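Long-range contact in coenzyme A transferase (Yersinia pestis, PDB 3QLI), which binds coenzyme A and, as its family does, probably transfers it from an acyl-CoA to a carboxylate such as acetate: residues I18-A32 and I194-H206. Residues are numbered along the deposited sequence; the frame is centred on the assembly and turned at random.
Sequences IRALYDEKLTTPEEA and IHISEVDAIVENH
Leu26 and Ile202 form a single backbone bridge: Ile202 N donates to Lys25 O (3.0 Å), Thr27 N to Ile202 O (2.8 Å), and the link after helix 18-25 runs beside the edge of strand 201-204, which that helix crosses at -80°. One water continues the line, donating to Thr27 O and accepting from Glu204 N. From the helix, Tyr22 and Lys25 reach the strand and the turn before it. Tyr22, its CG anti to the backbone N, carries its ring across Ile202, whose CD1 lies over one face, 4.2 Å from the centroid and 24° off the normal, a CH-pi contact. At the ring's edge, Tyr22 OH donates to Glu204 OE2 (2.7 Å), entering by the anti lone pair, with the carboxylate turned against the ring; Leu26 CD1 packs against the carboxylate carbon of Glu204, CD. Lys25 bends at its last torsion (chi4 -70°), bringing NZ to Val199 O (2.7 Å) nearly in line with the carbonyl, while its CD rests on Ile196 CG1. Ile196 in turn drives CD1 against the helix backbone, 3.4 Å from Tyr22 N. Beyond the bridge, Val203 CG1 meets Ala32 CB (3.8 Å) and the ring of Pro29, where helix 29-32 starts behind its N-cap Thr28. The N-terminal helix thus packs beside the outermost strand of the parallel sheet in the N-terminal acetyl-CoA hydrolase/transferase domain, away from the CoA-binding residues; strand 201-204 pairs along its other edge with strand 175-180, Phe157 and Met151 pack around Tyr22 and Ile196, and helix 52-63 touches Pro29 and Val203.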
ATOM      1  N   ILE A  18      33.576 -14.534 -28.731  1.00 30.20           N
ATOM      2  CA  ILE A  18      33.414 -13.783 -27.486  1.00 28.94           C
ATOM      3  C   ILE A  18      34.726 -13.236 -26.947  1.00 28.55           C
ATOM      4  O   ILE A  18      34.754 -12.193 -26.308  1.00 28.01           O
ATOM      5  CB  ILE A  18      32.733 -14.632 -26.390  1.00 28.19           C
ATOM      6  CG1 ILE A  18      33.611 -15.827 -26.018  1.00 25.22           C
ATOM      7  CG2 ILE A  18      31.355 -15.079 -26.847  1.00 29.44           C
ATOM      8  CD1 ILE A  18      33.090 -16.628 -24.852  1.00 30.06           C
ATOM      9  N   ARG A  19      35.821 -13.941 -27.183  1.00 29.42           N
ATOM     10  CA  ARG A  19      37.101 -13.425 -26.727  1.00 34.39           C
ATOM     11  C   ARG A  19      37.523 -12.220 -27.564  1.00 32.01           C
ATOM     12  O   ARG A  19      38.131 -11.286 -27.053  1.00 33.03           O
ATOM     13  CB  ARG A  19      38.164 -14.522 -26.699  1.00 35.17           C
ATOM     14  CG  ARG A  19      38.001 -15.431 -25.500  1.00 32.31           C
ATOM     15  CD  ARG A  19      38.994 -16.572 -25.526  1.00 42.32           C
ATOM     16  NE  ARG A  19      38.794 -17.420 -26.692  1.00 36.32           N
ATOM     17  CZ  ARG A  19      39.454 -18.552 -26.904  1.00 37.72           C
ATOM     18  NH1 ARG A  19      40.351 -18.965 -26.015  1.00 31.72           N
ATOM     19  NH2 ARG A  19      39.213 -19.266 -27.995  1.00 27.31           N
ATOM     20  N   ALA A  20      37.152 -12.228 -28.839  1.00 33.33           N
ATOM     21  CA  ALA A  20      37.390 -11.078 -29.697  1.00 35.80           C
ATOM     22  C   ALA A  20      36.533  -9.902 -29.237  1.00 34.66           C
ATOM     23  O   ALA A  20      36.991  -8.758 -29.224  1.00 32.66           O
ATOM     24  CB  ALA A  20      37.101 -11.421 -31.162  1.00 35.00           C
ATOM     25  N   LEU A  21      35.290 -10.182 -28.859  1.00 29.37           N
ATOM     26  CA  LEU A  21      34.407  -9.122 -28.386  1.00 30.14           C
ATOM     27  C   LEU A  21      34.929  -8.572 -27.064  1.00 25.34           C
ATOM     28  O   LEU A  21      34.916  -7.365 -26.845  1.00 26.37           O
ATOM     29  CB  LEU A  21      32.972  -9.630 -28.218  1.00 27.93           C
ATOM     30  CG  LEU A  21      32.245 -10.054 -29.492  1.00 31.11           C
ATOM     31  CD1 LEU A  21      30.821 -10.524 -29.192  1.00 32.43           C
ATOM     32  CD2 LEU A  21      32.240  -8.901 -30.485  1.00 39.23           C
ATOM     33  N   TYR A  22      35.391  -9.463 -26.189  1.00 21.59           N
ATOM     34  CA  TYR A  22      35.890  -9.053 -24.880  1.00 24.80           C
ATOM     35  C   TYR A  22      37.073  -8.105 -25.041  1.00 28.44           C
ATOM     36  O   TYR A  22      37.174  -7.083 -24.355  1.00 24.12           O
ATOM     37  CB  TYR A  22      36.315 -10.278 -24.084  1.00 24.40           C
ATOM     38  CG  TYR A  22      36.496 -10.064 -22.598  1.00 24.36           C
ATOM     39  CD1 TYR A  22      35.474 -10.367 -21.700  1.00 20.14           C
ATOM     40  CD2 TYR A  22      37.697  -9.588 -22.082  1.00 24.58           C
ATOM     41  CE1 TYR A  22      35.647 -10.201 -20.330  1.00 19.84           C
ATOM     42  CE2 TYR A  22      37.876  -9.415 -20.715  1.00 24.72           C
ATOM     43  CZ  TYR A  22      36.843  -9.718 -19.843  1.00 21.56           C
ATOM     44  OH  TYR A  22      37.011  -9.550 -18.484  1.00 19.40           O
ATOM     45  N   ASP A  23      37.968  -8.452 -25.959  1.00 29.15           N
ATOM     46  CA  ASP A  23      39.172  -7.667 -26.173  1.00 33.02           C
ATOM     47  C   ASP A  23      38.841  -6.305 -26.772  1.00 28.61           C
ATOM     48  O   ASP A  23      39.480  -5.311 -26.435  1.00 35.35           O
ATOM     49  CB  ASP A  23      40.164  -8.425 -27.053  1.00 33.66           C
ATOM     50  CG  ASP A  23      40.612  -9.732 -26.426  1.00 40.70           C
ATOM     51  OD1 ASP A  23      40.957  -9.750 -25.221  1.00 43.32           O
ATOM     52  OD2 ASP A  23      40.606 -10.752 -27.142  1.00 49.38           O
ATOM     53  N   GLU A  24      37.845  -6.256 -27.649  1.00 27.66           N
ATOM     54  CA  GLU A  24      37.401  -4.981 -28.209  1.00 29.41           C
ATOM     55  C   GLU A  24      36.778  -4.075 -27.141  1.00 29.47           C
ATOM     56  O   GLU A  24      37.006  -2.869 -27.137  1.00 26.23           O
ATOM     57  CB  GLU A  24      36.405  -5.206 -29.343  1.00 33.76           C
ATOM     58  CG  GLU A  24      36.943  -6.074 -30.476  1.00 42.03           C
ATOM     59  CD  GLU A  24      35.876  -6.412 -31.503  1.00 48.65           C
ATOM     60  OE1 GLU A  24      36.139  -7.261 -32.387  1.00 56.78           O
ATOM     61  OE2 GLU A  24      34.771  -5.829 -31.424  1.00 49.18           O
ATOM     62  N   LYS A  25      36.002  -4.663 -26.233  1.00 24.41           N
ATOM     63  CA  LYS A  25      35.271  -3.896 -25.217  1.00 21.76           C
ATOM     64  C   LYS A  25      36.077  -3.563 -23.966  1.00 21.55           C
ATOM     65  O   LYS A  25      35.735  -2.629 -23.232  1.00 21.06           O
ATOM     66  CB  LYS A  25      33.997  -4.651 -24.808  1.00 20.23           C
ATOM     67  CG  LYS A  25      32.935  -4.727 -25.901  1.00 20.22           C
ATOM     68  CD  LYS A  25      31.931  -5.828 -25.593  1.00 21.52           C
ATOM     69  CE  LYS A  25      31.042  -6.137 -26.794  1.00 26.97           C
ATOM     70  NZ  LYS A  25      30.078  -5.061 -27.103  1.00 23.65           N
ATOM     71  N   LEU A  26      37.127  -4.337 -23.707  1.00 17.82           N
ATOM     72  CA  LEU A  26      37.927  -4.167 -22.509  1.00 19.49           C
ATOM     73  C   LEU A  26      38.688  -2.846 -22.583  1.00 21.85           C
ATOM     74  O   LEU A  26      39.307  -2.542 -23.605  1.00 23.57           O
ATOM     75  CB  LEU A  26      38.919  -5.333 -22.354  1.00 18.24           C
ATOM     76  CG  LEU A  26      39.852  -5.283 -21.140  1.00 21.72           C
ATOM     77  CD1 LEU A  26      39.083  -5.424 -19.822  1.00 20.97           C
ATOM     78  CD2 LEU A  26      40.945  -6.359 -21.232  1.00 25.49           C
ATOM     79  N   THR A  27      38.650  -2.071 -21.501  1.00 21.18           N
ATOM     80  CA  THR A  27      39.322  -0.775 -21.477  1.00 21.20           C
ATOM     81  C   THR A  27      39.719  -0.361 -20.057  1.00 21.26           C
ATOM     82  O   THR A  27      39.625  -1.158 -19.120  1.00 20.90           O
ATOM     83  CB  THR A  27      38.443   0.290 -22.145  1.00 25.18           C
ATOM     84  OG1 THR A  27      39.213   1.474 -22.399  1.00 27.73           O
ATOM     85  CG2 THR A  27      37.234   0.609 -21.269  1.00 20.59           C
ATOM     86  N   THR A  28      40.188   0.874 -19.887  1.00 18.69           N
ATOM     87  CA  THR A  28      40.511   1.344 -18.544  1.00 18.88           C
ATOM     88  C   THR A  28      39.296   2.037 -17.953  1.00 16.43           C
ATOM     89  O   THR A  28      38.453   2.544 -18.690  1.00 18.48           O
ATOM     90  CB  THR A  28      41.670   2.338 -18.549  1.00 20.52           C
ATOM     91  OG1 THR A  28      41.295   3.487 -19.319  1.00 19.70           O
ATOM     92  CG2 THR A  28      42.938   1.684 -19.150  1.00 21.89           C
ATOM     93  N   PRO A  29      39.206   2.068 -16.622  1.00 19.42           N
ATOM     94  CA  PRO A  29      38.115   2.819 -15.990  1.00 19.04           C
ATOM     95  C   PRO A  29      38.041   4.263 -16.493  1.00 19.33           C
ATOM     96  O   PRO A  29      36.952   4.745 -16.796  1.00 16.99           O
ATOM     97  CB  PRO A  29      38.476   2.767 -14.505  1.00 18.75           C
ATOM     98  CG  PRO A  29      39.197   1.440 -14.367  1.00 18.76           C
ATOM     99  CD  PRO A  29      40.028   1.345 -15.636  1.00 18.46           C
ATOM    100  N   GLU A  30      39.179   4.941 -16.608  1.00 18.57           N
ATOM    101  CA  GLU A  30      39.163   6.311 -17.120  1.00 19.09           C
ATOM    102  C   GLU A  30      38.529   6.403 -18.517  1.00 18.94           C
ATOM    103  O   GLU A  30      37.680   7.265 -18.772  1.00 19.43           O
ATOM    104  CB  GLU A  30      40.581   6.918 -17.130  1.00 22.15           C
ATOM    105  CG  GLU A  30      40.622   8.334 -17.700  1.00 26.41           C
ATOM    106  CD  GLU A  30      42.018   8.951 -17.679  1.00 37.55           C
ATOM    107  OE1 GLU A  30      42.869   8.519 -16.869  1.00 33.68           O
ATOM    108  OE2 GLU A  30      42.260   9.876 -18.479  1.00 39.34           O
ATOM    109  N   GLU A  31      38.934   5.523 -19.424  1.00 16.88           N
ATOM    110  CA  GLU A  31      38.375   5.554 -20.773  1.00 19.60           C
ATOM    111  C   GLU A  31      36.905   5.129 -20.774  1.00 20.18           C
ATOM    112  O   GLU A  31      36.096   5.696 -21.498  1.00 19.79           O
ATOM    113  CB  GLU A  31      39.190   4.696 -21.739  1.00 21.92           C
ATOM    114  CG  GLU A  31      40.629   5.178 -21.882  1.00 32.76           C
ATOM    115  CD  GLU A  31      41.413   4.423 -22.940  1.00 45.48           C
ATOM    116  OE1 GLU A  31      42.645   4.263 -22.768  1.00 49.75           O
ATOM    117  OE2 GLU A  31      40.801   3.994 -23.945  1.00 51.59           O
ATOM    118  N   ALA A  32      36.563   4.141 -19.954  1.00 19.86           N
ATOM    119  CA  ALA A  32      35.178   3.664 -19.893  1.00 19.76           C
ATOM    120  C   ALA A  32      34.167   4.764 -19.563  1.00 18.14           C
ATOM    121  O   ALA A  32      33.083   4.803 -20.145  1.00 20.37           O
ATOM    122  CB  ALA A  32      35.046   2.514 -18.894  1.00 17.80           C
ATOM    123  N   ILE A 194      24.039 -11.788 -18.198  1.00 17.15           N
ATOM    124  CA  ILE A 194      23.978 -10.872 -19.337  1.00 17.59           C
ATOM    125  C   ILE A 194      25.049 -11.228 -20.346  1.00 17.11           C
ATOM    126  O   ILE A 194      26.222 -11.328 -19.985  1.00 16.87           O
ATOM    127  CB  ILE A 194      24.256  -9.410 -18.929  1.00 23.69           C
ATOM    128  CG1 ILE A 194      23.632  -9.073 -17.572  1.00 27.73           C
ATOM    129  CG2 ILE A 194      23.815  -8.452 -20.055  1.00 23.32           C
ATOM    130  CD1 ILE A 194      22.139  -9.100 -17.564  1.00 29.87           C
ATOM    131  N   HIS A 195      24.662 -11.391 -21.603  1.00 14.21           N
ATOM    132  CA  HIS A 195      25.613 -11.763 -22.639  1.00 16.65           C
ATOM    133  C   HIS A 195      26.524 -10.596 -23.033  1.00 17.93           C
ATOM    134  O   HIS A 195      26.106  -9.443 -23.022  1.00 16.97           O
ATOM    135  CB  HIS A 195      24.875 -12.283 -23.871  1.00 17.96           C
ATOM    136  CG  HIS A 195      25.770 -12.955 -24.857  1.00 19.27           C
ATOM    137  ND1 HIS A 195      26.168 -12.353 -26.030  1.00 23.00           N
ATOM    138  CD2 HIS A 195      26.363 -14.173 -24.836  1.00 21.10           C
ATOM    139  CE1 HIS A 195      26.953 -13.179 -26.700  1.00 22.67           C
ATOM    140  NE2 HIS A 195      27.086 -14.289 -25.997  1.00 21.30           N
ATOM    141  N   ILE A 196      27.765 -10.903 -23.408  1.00 16.70           N
ATOM    142  CA  ILE A 196      28.718  -9.858 -23.791  1.00 16.78           C
ATOM    143  C   ILE A 196      28.192  -8.976 -24.938  1.00 20.23           C
ATOM    144  O   ILE A 196      28.536  -7.793 -25.037  1.00 19.34           O
ATOM    145  CB  ILE A 196      30.103 -10.471 -24.135  1.00 18.46           C
ATOM    146  CG1 ILE A 196      31.116  -9.366 -24.446  1.00 23.73           C
ATOM    147  CG2 ILE A 196      29.975 -11.442 -25.298  1.00 21.31           C
ATOM    148  CD1 ILE A 196      32.549  -9.834 -24.451  1.00 23.79           C
ATOM    149  N   SER A 197      27.333  -9.534 -25.786  1.00 17.86           N
ATOM    150  CA  SER A 197      26.772  -8.762 -26.885  1.00 22.37           C
ATOM    151  C   SER A 197      25.883  -7.622 -26.385  1.00 22.65           C
ATOM    152  O   SER A 197      25.543  -6.722 -27.147  1.00 27.32           O
ATOM    153  CB  SER A 197      26.001  -9.669 -27.858  1.00 23.61           C
ATOM    154  OG  SER A 197      24.861 -10.238 -27.238  1.00 25.40           O
ATOM    155  N   GLU A 198      25.524  -7.659 -25.105  1.00 17.43           N
ATOM    156  CA  GLU A 198      24.666  -6.654 -24.484  1.00 22.17           C
ATOM    157  C   GLU A 198      25.451  -5.675 -23.616  1.00 20.18           C
ATOM    158  O   GLU A 198      24.866  -4.826 -22.959  1.00 19.05           O
ATOM    159  CB  GLU A 198      23.619  -7.329 -23.595  1.00 24.30           C
ATOM    160  CG  GLU A 198      22.277  -7.487 -24.251  1.00 37.81           C
ATOM    161  CD  GLU A 198      22.194  -8.721 -25.115  1.00 38.44           C
ATOM    162  OE1 GLU A 198      22.124  -9.830 -24.542  1.00 44.16           O
ATOM    163  OE2 GLU A 198      22.187  -8.587 -26.361  1.00 49.91           O
ATOM    164  N   VAL A 199      26.771  -5.822 -23.606  1.00 17.07           N
ATOM    165  CA  VAL A 199      27.650  -5.030 -22.767  1.00 15.50           C
ATOM    166  C   VAL A 199      28.403  -4.047 -23.668  1.00 19.35           C
ATOM    167  O   VAL A 199      28.873  -4.414 -24.744  1.00 18.05           O
ATOM    168  CB  VAL A 199      28.632  -5.955 -22.016  1.00 16.74           C
ATOM    169  CG1 VAL A 199      29.712  -5.160 -21.297  1.00 15.73           C
ATOM    170  CG2 VAL A 199      27.857  -6.867 -21.032  1.00 15.23           C
ATOM    171  N   ASP A 200      28.496  -2.788 -23.256  1.00 16.31           N
ATOM    172  CA  ASP A 200      29.113  -1.799 -24.127  1.00 16.80           C
ATOM    173  C   ASP A 200      30.590  -1.620 -23.843  1.00 17.64           C
ATOM    174  O   ASP A 200      31.375  -1.319 -24.749  1.00 20.40           O
ATOM    175  CB  ASP A 200      28.372  -0.469 -24.044  1.00 18.41           C
ATOM    176  CG  ASP A 200      26.986  -0.556 -24.631  1.00 19.02           C
ATOM    177  OD1 ASP A 200      26.860  -0.549 -25.874  1.00 16.50           O
ATOM    178  OD2 ASP A 200      26.026  -0.647 -23.844  1.00 16.57           O
ATOM    179  N   ALA A 201      30.974  -1.801 -22.588  1.00 14.91           N
ATOM    180  CA  ALA A 201      32.378  -1.674 -22.218  1.00 19.23           C
ATOM    181  C   ALA A 201      32.671  -2.452 -20.954  1.00 17.44           C
ATOM    182  O   ALA A 201      31.785  -2.642 -20.109  1.00 16.26           O
ATOM    183  CB  ALA A 201      32.760  -0.205 -22.044  1.00 18.87           C
ATOM    184  N   ILE A 202      33.923  -2.882 -20.825  1.00 16.17           N
ATOM    185  CA  ILE A 202      34.361  -3.734 -19.725  1.00 17.13           C
ATOM    186  C   ILE A 202      35.636  -3.206 -19.075  1.00 18.67           C
ATOM    187  O   ILE A 202      36.590  -2.847 -19.773  1.00 21.46           O
ATOM    188  CB  ILE A 202      34.687  -5.144 -20.248  1.00 16.61           C
ATOM    189  CG1 ILE A 202      33.479  -5.722 -20.996  1.00 17.63           C
ATOM    190  CG2 ILE A 202      35.169  -6.048 -19.102  1.00 16.69           C
ATOM    191  CD1 ILE A 202      33.838  -6.891 -21.929  1.00 18.56           C
ATOM    192  N   VAL A 203      35.652  -3.149 -17.748  1.00 16.72           N
ATOM    193  CA  VAL A 203      36.907  -2.963 -17.020  1.00 18.95           C
ATOM    194  C   VAL A 203      37.037  -4.120 -16.046  1.00 20.31           C
ATOM    195  O   VAL A 203      36.051  -4.813 -15.775  1.00 17.91           O
ATOM    196  CB  VAL A 203      36.970  -1.613 -16.261  1.00 18.22           C
ATOM    197  CG1 VAL A 203      36.729  -0.451 -17.222  1.00 17.19           C
ATOM    198  CG2 VAL A 203      35.955  -1.578 -15.099  1.00 17.16           C
ATOM    199  N   GLU A 204      38.248  -4.336 -15.535  1.00 20.65           N
ATOM    200  CA  GLU A 204      38.515  -5.436 -14.604  1.00 15.92           C
ATOM    201  C   GLU A 204      39.137  -4.884 -13.336  1.00 22.66           C
ATOM    202  O   GLU A 204      40.099  -4.106 -13.388  1.00 19.37           O
ATOM    203  CB  GLU A 204      39.466  -6.467 -15.225  1.00 21.49           C
ATOM    204  CG  GLU A 204      38.893  -7.178 -16.450  1.00 22.44           C
ATOM    205  CD  GLU A 204      39.931  -7.974 -17.247  1.00 28.50           C
ATOM    206  OE1 GLU A 204      41.137  -7.636 -17.211  1.00 27.47           O
ATOM    207  OE2 GLU A 204      39.530  -8.936 -17.935  1.00 23.34           O
ATOM    208  N   ASN A 205      38.581  -5.285 -12.202  1.00 18.64           N
ATOM    209  CA  ASN A 205      39.048  -4.835 -10.898  1.00 18.89           C
ATOM    210  C   ASN A 205      38.708  -5.881  -9.852  1.00 21.62           C
ATOM    211  O   ASN A 205      37.575  -5.928  -9.355  1.00 20.71           O
ATOM    212  CB  ASN A 205      38.413  -3.496 -10.505  1.00 17.95           C
ATOM    213  CG  ASN A 205      39.032  -2.909  -9.247  1.00 24.20           C
ATOM    214  OD1 ASN A 205      40.254  -2.869  -9.116  1.00 27.19           O
ATOM    215  ND2 ASN A 205      38.196  -2.465  -8.312  1.00 20.41           N
ATOM    216  N   HIS A 206      39.690  -6.715  -9.518  1.00 20.74           N
ATOM    217  CA  HIS A 206      39.482  -7.824  -8.578  1.00 21.37           C
ATOM    218  C   HIS A 206      39.794  -7.413  -7.156  1.00 23.82           C
ATOM    219  O   HIS A 206      40.962  -7.296  -6.783  1.00 23.84           O
ATOM    220  CB  HIS A 206      40.356  -9.014  -8.972  1.00 23.55           C
ATOM    221  CG  HIS A 206      40.235  -9.391 -10.417  1.00 23.05           C
ATOM    222  ND1 HIS A 206      39.091  -9.953 -10.942  1.00 21.38           N
ATOM    223  CD2 HIS A 206      41.110  -9.286 -11.445  1.00 24.13           C
ATOM    224  CE1 HIS A 206      39.263 -10.175 -12.234  1.00 26.37           C
ATOM    225  NE2 HIS A 206      40.481  -9.779 -12.564  1.00 27.72           N
TER
HETATM  226  O   HOH W   1      40.350  -2.867 -16.918  1.00 21.12           O